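PDB 6XP8: TfuA domain-containing protein from Methanosarcina acetivorans, which takes part in the thioamidation of peptide backbones, probably acting together with a YcaO enzyme. Local coordinates for residues V37-F51 / A65-G79. Numbering follows the deposited sequence.
Sequences VQQGYKVIGIIDGIF and ALNAGVKVVGGASMG
Ile44 N donates to Lys71 O (2.8 Å) in the backbone ladder joining strands 43-46 and 71-74, neighbours in a five-stranded parallel sheet. They belong to a beta-alpha-beta unit through helix 59-67, and illustrate how such a unit combines a ladder with side-chain packing and with contacts between the loop after strand 43-46 and the start of helix 78-86, at the C-terminal ends of the strands. The ladder begins with Lys71 N donating to Lys42 O, a carbonyl that also accepts from a water donating to Gly69 O. After the Ile44 N bond, Ile44 O accepts from Val73 N and Ile46 N reaches Val73 O, these three nearly straight. Beyond them the pairing frays, since Gly75 N holds Ile46 O only weakly at 3.3 Å.

On the face bearing Ile44, Ile46 and Val72, Ile46 CD1 meets Val72 CG1 at 3.9 Å. Ile44 CD1 lies 3.8 Å from Val70 CG1 and also meets Ala65 CB, while Val37, in helix 33-38, sets CG2 on Ala65 and CG1 on Ala68, just past helix 59-67. Val43 and Val73 point to the other face, where helix 198-215 packs on them.

Past the strands, Ile47 O accepts from Gly79 N at 3.0 Å, the donor 39° out of the carbonyl plane. Gly79 CA also sits 3.2 Å from Ile46 O, a fit that leaves no room for a side chain. Nearby, a second water joins Gly49 N to Ser77 OG, which also bonds Lys199; Asp48 turns its carboxylate to Ser10, Thr7 and Asn9. With bends at chi2 (58°) and chi3, Met78 makes an oblique Met-aromatic contact, SD 5.1 Å from the Phe51 ring centroid and 63° off its normal; separately, Met78 CE packs 3.5 Å from Phe51 CD1.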
ATOM      1  N   VAL A  37     -20.519  -8.904   4.871  1.00 20.06           N
ATOM      2  CA  VAL A  37     -21.753  -8.497   4.176  1.00 20.94           C
ATOM      3  C   VAL A  37     -22.972  -9.176   4.818  1.00 22.08           C
ATOM      4  O   VAL A  37     -23.971  -8.509   5.110  1.00 22.82           O
ATOM      5  CB  VAL A  37     -21.682  -8.784   2.650  1.00 20.71           C
ATOM      6  CG1 VAL A  37     -22.995  -8.455   1.940  1.00 20.42           C
ATOM      7  CG2 VAL A  37     -20.538  -8.005   2.013  1.00 20.67           C
ATOM      8  N   GLN A  38     -22.867 -10.485   5.064  1.00 22.86           N
ATOM      9  CA  GLN A  38     -23.964 -11.266   5.655  1.00 24.89           C
ATOM     10  C   GLN A  38     -24.198 -10.973   7.139  1.00 25.20           C
ATOM     11  O   GLN A  38     -25.307 -11.170   7.640  1.00 26.28           O
ATOM     12  CB  GLN A  38     -23.778 -12.773   5.415  1.00 25.67           C
ATOM     13  CG  GLN A  38     -23.877 -13.215   3.954  1.00 27.73           C
ATOM     14  CD  GLN A  38     -25.203 -12.878   3.283  1.00 29.36           C
ATOM     15  OE1 GLN A  38     -26.278 -13.042   3.864  1.00 31.08           O
ATOM     16  NE2 GLN A  38     -25.128 -12.421   2.039  1.00 30.42           N
ATOM     17  N   GLN A  39     -23.161 -10.494   7.827  1.00 25.88           N
ATOM     18  CA  GLN A  39     -23.262 -10.064   9.229  1.00 26.16           C
ATOM     19  C   GLN A  39     -23.894  -8.672   9.384  1.00 26.26           C
ATOM     20  O   GLN A  39     -24.152  -8.225  10.508  1.00 26.90           O
ATOM     21  CB  GLN A  39     -21.888 -10.111   9.913  1.00 27.20           C
ATOM     22  CG  GLN A  39     -21.449 -11.500  10.364  1.00 28.07           C
ATOM     23  CD  GLN A  39     -20.089 -11.524  11.047  1.00 29.38           C
ATOM     24  OE1 GLN A  39     -19.474 -10.486  11.299  1.00 31.24           O
ATOM     25  NE2 GLN A  39     -19.612 -12.723  11.358  1.00 29.50           N
ATOM     26  N   GLY A  40     -24.138  -7.999   8.257  1.00 25.22           N
ATOM     27  CA  GLY A  40     -24.803  -6.693   8.239  1.00 24.64           C
ATOM     28  C   GLY A  40     -23.911  -5.461   8.268  1.00 24.08           C
ATOM     29  O   GLY A  40     -24.398  -4.359   8.531  1.00 23.27           O
ATOM     30  N   TYR A  41     -22.613  -5.633   8.001  1.00 23.36           N
ATOM     31  CA  TYR A  41     -21.669  -4.497   7.952  1.00 22.96           C
ATOM     32  C   TYR A  41     -22.026  -3.527   6.820  1.00 22.71           C
ATOM     33  O   TYR A  41     -22.467  -3.945   5.743  1.00 22.75           O
ATOM     34  CB  TYR A  41     -20.210  -4.973   7.836  1.00 22.24           C
ATOM     35  CG  TYR A  41     -19.590  -5.465   9.133  1.00 22.42           C
ATOM     36  CD1 TYR A  41     -19.903  -6.732   9.651  1.00 22.28           C
ATOM     37  CD2 TYR A  41     -18.678  -4.672   9.841  1.00 22.06           C
ATOM     38  CE1 TYR A  41     -19.341  -7.182  10.838  1.00 22.51           C
ATOM     39  CE2 TYR A  41     -18.106  -5.118  11.027  1.00 22.69           C
ATOM     40  CZ  TYR A  41     -18.441  -6.377  11.519  1.00 22.51           C
ATOM     41  OH  TYR A  41     -17.883  -6.833  12.688  1.00 23.55           O
ATOM     42  N   LYS A  42     -21.837  -2.233   7.079  1.00 21.85           N
ATOM     43  CA  LYS A  42     -22.278  -1.185   6.154  1.00 21.27           C
ATOM     44  C   LYS A  42     -21.161  -0.600   5.292  1.00 19.27           C
ATOM     45  O   LYS A  42     -21.420  -0.122   4.188  1.00 18.77           O
ATOM     46  CB  LYS A  42     -23.023  -0.067   6.897  1.00 23.10           C
ATOM     47  CG  LYS A  42     -24.416  -0.449   7.394  1.00 25.46           C
ATOM     48  CD  LYS A  42     -25.398  -0.685   6.250  1.00 27.15           C
ATOM     49  CE  LYS A  42     -26.543  -1.587   6.683  1.00 28.87           C
ATOM     50  NZ  LYS A  42     -27.485  -1.845   5.557  1.00 30.16           N
ATOM     51  N   VAL A  43     -19.933  -0.625   5.812  1.00 17.93           N
ATOM     52  CA  VAL A  43     -18.760  -0.131   5.079  1.00 17.22           C
ATOM     53  C   VAL A  43     -17.613  -1.136   5.204  1.00 16.34           C
ATOM     54  O   VAL A  43     -17.329  -1.628   6.303  1.00 16.47           O
ATOM     55  CB  VAL A  43     -18.298   1.282   5.551  1.00 17.30           C
ATOM     56  CG1 VAL A  43     -17.128   1.783   4.708  1.00 17.28           C
ATOM     57  CG2 VAL A  43     -19.430   2.302   5.471  1.00 17.54           C
ATOM     58  N   ILE A  44     -16.991  -1.449   4.066  1.00 16.07           N
ATOM     59  CA  ILE A  44     -15.746  -2.227   4.013  1.00 15.87           C
ATOM     60  C   ILE A  44     -14.617  -1.306   3.545  1.00 15.38           C
ATOM     61  O   ILE A  44     -14.737  -0.648   2.515  1.00 15.49           O
ATOM     62  CB  ILE A  44     -15.846  -3.444   3.052  1.00 15.96           C
ATOM     63  CG1 ILE A  44     -16.940  -4.423   3.515  1.00 16.44           C
ATOM     64  CG2 ILE A  44     -14.495  -4.163   2.937  1.00 16.19           C
ATOM     65  CD1 ILE A  44     -17.401  -5.409   2.454  1.00 16.66           C
ATOM     66  N   GLY A  45     -13.528  -1.275   4.308  1.00 14.84           N
ATOM     67  CA  GLY A  45     -12.286  -0.649   3.865  1.00 14.57           C
ATOM     68  C   GLY A  45     -11.287  -1.722   3.483  1.00 13.98           C
ATOM     69  O   GLY A  45     -10.928  -2.566   4.308  1.00 14.29           O
ATOM     70  N   ILE A  46     -10.868  -1.712   2.221  1.00 13.45           N
ATOM     71  CA  ILE A  46      -9.806  -2.609   1.766  1.00 13.39           C
ATOM     72  C   ILE A  46      -8.537  -1.776   1.664  1.00 13.10           C
ATOM     73  O   ILE A  46      -8.456  -0.865   0.841  1.00 13.13           O
ATOM     74  CB  ILE A  46     -10.123  -3.299   0.413  1.00 13.83           C
ATOM     75  CG1 ILE A  46     -11.442  -4.099   0.488  1.00 14.23           C
ATOM     76  CG2 ILE A  46      -8.957  -4.198   0.004  1.00 13.81           C
ATOM     77  CD1 ILE A  46     -11.950  -4.598  -0.856  1.00 14.36           C
ATOM     78  N   ILE A  47      -7.566  -2.072   2.530  1.00 12.70           N
ATOM     79  CA  ILE A  47      -6.234  -1.467   2.440  1.00 12.93           C
ATOM     80  C   ILE A  47      -5.284  -2.535   1.885  1.00 12.64           C
ATOM     81  O   ILE A  47      -4.864  -2.460   0.726  1.00 12.33           O
ATOM     82  CB  ILE A  47      -5.749  -0.859   3.788  1.00 13.11           C
ATOM     83  CG1 ILE A  47      -6.732   0.235   4.261  1.00 13.30           C
ATOM     84  CG2 ILE A  47      -4.327  -0.307   3.653  1.00 13.13           C
ATOM     85  CD1 ILE A  47      -6.481   0.818   5.644  1.00 13.11           C
ATOM     86  N   ASP A  48      -5.007  -3.548   2.705  1.00 12.87           N
ATOM     87  CA  ASP A  48      -4.064  -4.608   2.369  1.00 13.18           C
ATOM     88  C   ASP A  48      -4.780  -5.896   2.006  1.00 13.36           C
ATOM     89  O   ASP A  48      -5.877  -6.173   2.501  1.00 12.95           O
ATOM     90  CB  ASP A  48      -3.090  -4.836   3.530  1.00 13.26           C
ATOM     91  CG  ASP A  48      -2.315  -3.581   3.891  1.00 13.44           C
ATOM     92  OD1 ASP A  48      -1.783  -2.933   2.968  1.00 13.23           O
ATOM     93  OD2 ASP A  48      -2.243  -3.242   5.095  1.00 13.71           O
ATOM     94  N   GLY A  49      -4.143  -6.663   1.127  1.00 13.75           N
ATOM     95  CA  GLY A  49      -4.652  -7.954   0.701  1.00 14.38           C
ATOM     96  C   GLY A  49      -3.561  -8.791   0.079  1.00 15.18           C
ATOM     97  O   GLY A  49      -2.557  -8.259  -0.426  1.00 15.33           O
ATOM     98  N   ILE A  50      -3.756 -10.106   0.119  1.00 15.52           N
ATOM     99  CA  ILE A  50      -2.826 -11.047  -0.511  1.00 16.80           C
ATOM    100  C   ILE A  50      -2.918 -10.886  -2.032  1.00 16.32           C
ATOM    101  O   ILE A  50      -4.021 -10.766  -2.577  1.00 15.68           O
ATOM    102  CB  ILE A  50      -3.086 -12.503  -0.028  1.00 17.61           C
ATOM    103  CG1 ILE A  50      -2.445 -12.739   1.346  1.00 19.02           C
ATOM    104  CG2 ILE A  50      -2.491 -13.535  -0.978  1.00 18.69           C
ATOM    105  CD1 ILE A  50      -3.202 -12.167   2.521  1.00 20.05           C
ATOM    106  N   PHE A  51      -1.765 -10.870  -2.703  1.00 16.72           N
ATOM    107  CA  PHE A  51      -1.703 -10.645  -4.158  1.00 17.53           C
ATOM    108  C   PHE A  51      -1.703 -11.910  -5.014  1.00 18.49           C
ATOM    109  O   PHE A  51      -2.052 -11.851  -6.195  1.00 19.08           O
ATOM    110  CB  PHE A  51      -0.515  -9.742  -4.529  1.00 16.94           C
ATOM    111  CG  PHE A  51      -0.654  -8.332  -4.026  1.00 16.84           C
ATOM    112  CD1 PHE A  51      -1.646  -7.488  -4.543  1.00 16.89           C
ATOM    113  CD2 PHE A  51       0.200  -7.842  -3.034  1.00 17.10           C
ATOM    114  CE1 PHE A  51      -1.789  -6.184  -4.070  1.00 16.96           C
ATOM    115  CE2 PHE A  51       0.066  -6.535  -2.562  1.00 16.89           C
ATOM    116  CZ  PHE A  51      -0.929  -5.714  -3.078  1.00 16.98           C
ATOM    117  N   ALA A  65     -20.720  -7.190  -2.654  1.00 18.76           N
ATOM    118  CA  ALA A  65     -20.819  -6.251  -1.532  1.00 18.56           C
ATOM    119  C   ALA A  65     -21.495  -4.934  -1.936  1.00 18.44           C
ATOM    120  O   ALA A  65     -22.394  -4.458  -1.234  1.00 18.79           O
ATOM    121  CB  ALA A  65     -19.440  -5.996  -0.925  1.00 18.31           C
ATOM    122  N   LEU A  66     -21.075  -4.377  -3.073  1.00 18.49           N
ATOM    123  CA  LEU A  66     -21.639  -3.130  -3.605  1.00 18.87           C
ATOM    124  C   LEU A  66     -23.124  -3.267  -3.948  1.00 20.04           C
ATOM    125  O   LEU A  66     -23.914  -2.371  -3.637  1.00 19.88           O
ATOM    126  CB  LEU A  66     -20.847  -2.644  -4.829  1.00 18.33           C
ATOM    127  CG  LEU A  66     -19.399  -2.173  -4.607  1.00 18.05           C
ATOM    128  CD1 LEU A  66     -18.658  -2.116  -5.928  1.00 17.95           C
ATOM    129  CD2 LEU A  66     -19.338  -0.829  -3.884  1.00 18.35           C
ATOM    130  N   ASN A  67     -23.484  -4.396  -4.564  1.00 21.28           N
ATOM    131  CA  ASN A  67     -24.876  -4.698  -4.936  1.00 22.59           C
ATOM    132  C   ASN A  67     -25.787  -4.908  -3.722  1.00 21.97           C
ATOM    133  O   ASN A  67     -26.999  -4.699  -3.816  1.00 22.70           O
ATOM    134  CB  ASN A  67     -24.948  -5.926  -5.857  1.00 24.16           C
ATOM    135  CG  ASN A  67     -24.335  -5.684  -7.228  1.00 25.69           C
ATOM    136  OD1 ASN A  67     -24.220  -4.547  -7.695  1.00 27.57           O
ATOM    137  ND2 ASN A  67     -23.941  -6.768  -7.887  1.00 26.56           N
ATOM    138  N   ALA A  68     -25.198  -5.321  -2.598  1.00 21.48           N
ATOM    139  CA  ALA A  68     -25.917  -5.504  -1.332  1.00 21.23           C
ATOM    140  C   ALA A  68     -26.035  -4.213  -0.504  1.00 20.98           C
ATOM    141  O   ALA A  68     -26.566  -4.234   0.612  1.00 21.41           O
ATOM    142  CB  ALA A  68     -25.264  -6.611  -0.511  1.00 21.58           C
ATOM    143  N   GLY A  69     -25.543  -3.101  -1.054  1.00 20.18           N
ATOM    144  CA  GLY A  69     -25.637  -1.796  -0.392  1.00 18.06           C
ATOM    145  C   GLY A  69     -24.500  -1.462   0.559  1.00 18.58           C
ATOM    146  O   GLY A  69     -24.569  -0.476   1.303  1.00 18.17           O
ATOM    147  N   VAL A  70     -23.458  -2.289   0.539  1.00 17.73           N
ATOM    148  CA  VAL A  70     -22.260  -2.049   1.345  1.00 18.06           C
ATOM    149  C   VAL A  70     -21.346  -1.116   0.553  1.00 17.93           C
ATOM    150  O   VAL A  70     -21.081  -1.337  -0.633  1.00 18.55           O
ATOM    151  CB  VAL A  70     -21.535  -3.369   1.727  1.00 17.82           C
ATOM    152  CG1 VAL A  70     -20.424  -3.112   2.743  1.00 18.20           C
ATOM    153  CG2 VAL A  70     -22.520  -4.385   2.291  1.00 18.15           C
ATOM    154  N   LYS A  71     -20.889  -0.059   1.215  1.00 18.05           N
ATOM    155  CA  LYS A  71     -19.932   0.867   0.624  1.00 18.52           C
ATOM    156  C   LYS A  71     -18.547   0.236   0.723  1.00 17.45           C
ATOM    157  O   LYS A  71     -18.199  -0.334   1.755  1.00 17.79           O
ATOM    158  CB  LYS A  71     -19.974   2.226   1.328  1.00 20.12           C
ATOM    159  CG  LYS A  71     -21.374   2.821   1.409  1.00 22.29           C
ATOM    160  CD  LYS A  71     -21.351   4.335   1.531  1.00 24.22           C
ATOM    161  CE  LYS A  71     -22.743   4.930   1.332  1.00 25.50           C
ATOM    162  NZ  LYS A  71     -23.291   4.698  -0.034  1.00 27.48           N
ATOM    163  N   VAL A  72     -17.785   0.297  -0.365  1.00 16.38           N
ATOM    164  CA  VAL A  72     -16.435  -0.280  -0.395  1.00 15.82           C
ATOM    165  C   VAL A  72     -15.438   0.820  -0.752  1.00 15.48           C
ATOM    166  O   VAL A  72     -15.547   1.447  -1.810  1.00 15.73           O
ATOM    167  CB  VAL A  72     -16.315  -1.494  -1.361  1.00 15.63           C
ATOM    168  CG1 VAL A  72     -14.927  -2.132  -1.268  1.00 15.42           C
ATOM    169  CG2 VAL A  72     -17.378  -2.550  -1.055  1.00 15.61           C
ATOM    170  N   VAL A  73     -14.477   1.032   0.147  1.00 15.48           N
ATOM    171  CA  VAL A  73     -13.404   2.014  -0.017  1.00 15.40           C
ATOM    172  C   VAL A  73     -12.103   1.241  -0.158  1.00 15.16           C
ATOM    173  O   VAL A  73     -11.876   0.276   0.568  1.00 15.10           O
ATOM    174  CB  VAL A  73     -13.301   2.974   1.198  1.00 15.66           C
ATOM    175  CG1 VAL A  73     -12.215   4.036   0.991  1.00 15.81           C
ATOM    176  CG2 VAL A  73     -14.633   3.645   1.466  1.00 15.89           C
ATOM    177  N   GLY A  74     -11.270   1.662  -1.109  1.00 14.37           N
ATOM    178  CA  GLY A  74      -9.935   1.099  -1.270  1.00 14.12           C
ATOM    179  C   GLY A  74      -8.855   2.142  -1.433  1.00 13.70           C
ATOM    180  O   GLY A  74      -9.089   3.204  -2.007  1.00 13.56           O
ATOM    181  N   GLY A  75      -7.669   1.829  -0.916  1.00 13.27           N
ATOM    182  CA  GLY A  75      -6.470   2.627  -1.142  1.00 13.34           C
ATOM    183  C   GLY A  75      -5.214   1.950  -0.628  1.00 13.21           C
ATOM    184  O   GLY A  75      -5.273   0.855  -0.036  1.00 13.53           O
ATOM    185  N   ALA A  76      -4.084   2.623  -0.857  1.00 13.06           N
ATOM    186  CA  ALA A  76      -2.733   2.245  -0.376  1.00 13.09           C
ATOM    187  C   ALA A  76      -2.079   1.048  -1.077  1.00 13.28           C
ATOM    188  O   ALA A  76      -0.962   1.161  -1.596  1.00 13.52           O
ATOM    189  CB  ALA A  76      -2.694   2.079   1.146  1.00 13.41           C
ATOM    190  N   SER A  77      -2.774  -0.087  -1.086  1.00 13.14           N
ATOM    191  CA  SER A  77      -2.179  -1.346  -1.515  1.00 13.31           C
ATOM    192  C   SER A  77      -3.148  -2.118  -2.413  1.00 13.16           C
ATOM    193  O   SER A  77      -3.489  -1.626  -3.490  1.00 13.10           O
ATOM    194  CB  SER A  77      -1.753  -2.151  -0.285  1.00 13.48           C
ATOM    195  OG  SER A  77      -0.777  -3.123  -0.621  1.00 13.93           O
ATOM    196  N   MET A  78      -3.590  -3.308  -1.987  1.00 13.18           N
ATOM    197  CA  MET A  78      -4.619  -4.049  -2.736  1.00 13.33           C
ATOM    198  C   MET A  78      -5.879  -3.203  -2.958  1.00 13.02           C
ATOM    199  O   MET A  78      -6.507  -3.282  -4.018  1.00 12.64           O
ATOM    200  CB  MET A  78      -4.953  -5.404  -2.082  1.00 13.64           C
ATOM    201  CG  MET A  78      -6.069  -6.194  -2.774  1.00 14.22           C
ATOM    202  SD  MET A  78      -5.764  -6.559  -4.521  1.00 15.00           S
ATOM    203  CE  MET A  78      -5.063  -8.204  -4.428  1.00 14.61           C
ATOM    204  N   GLY A  79      -6.229  -2.374  -1.975  1.00 12.98           N
ATOM    205  CA  GLY A  79      -7.383  -1.483  -2.108  1.00 13.18           C
ATOM    206  C   GLY A  79      -7.220  -0.456  -3.216  1.00 13.24           C
ATOM    207  O   GLY A  79      -8.189  -0.107  -3.894  1.00 13.15           O
TER
HETATM  208  O   HOH W   1     -23.801   1.212   3.554  1.00 25.55           O
HETATM  209  O   HOH W   2      -1.710  -5.466   0.124  1.00 18.10           O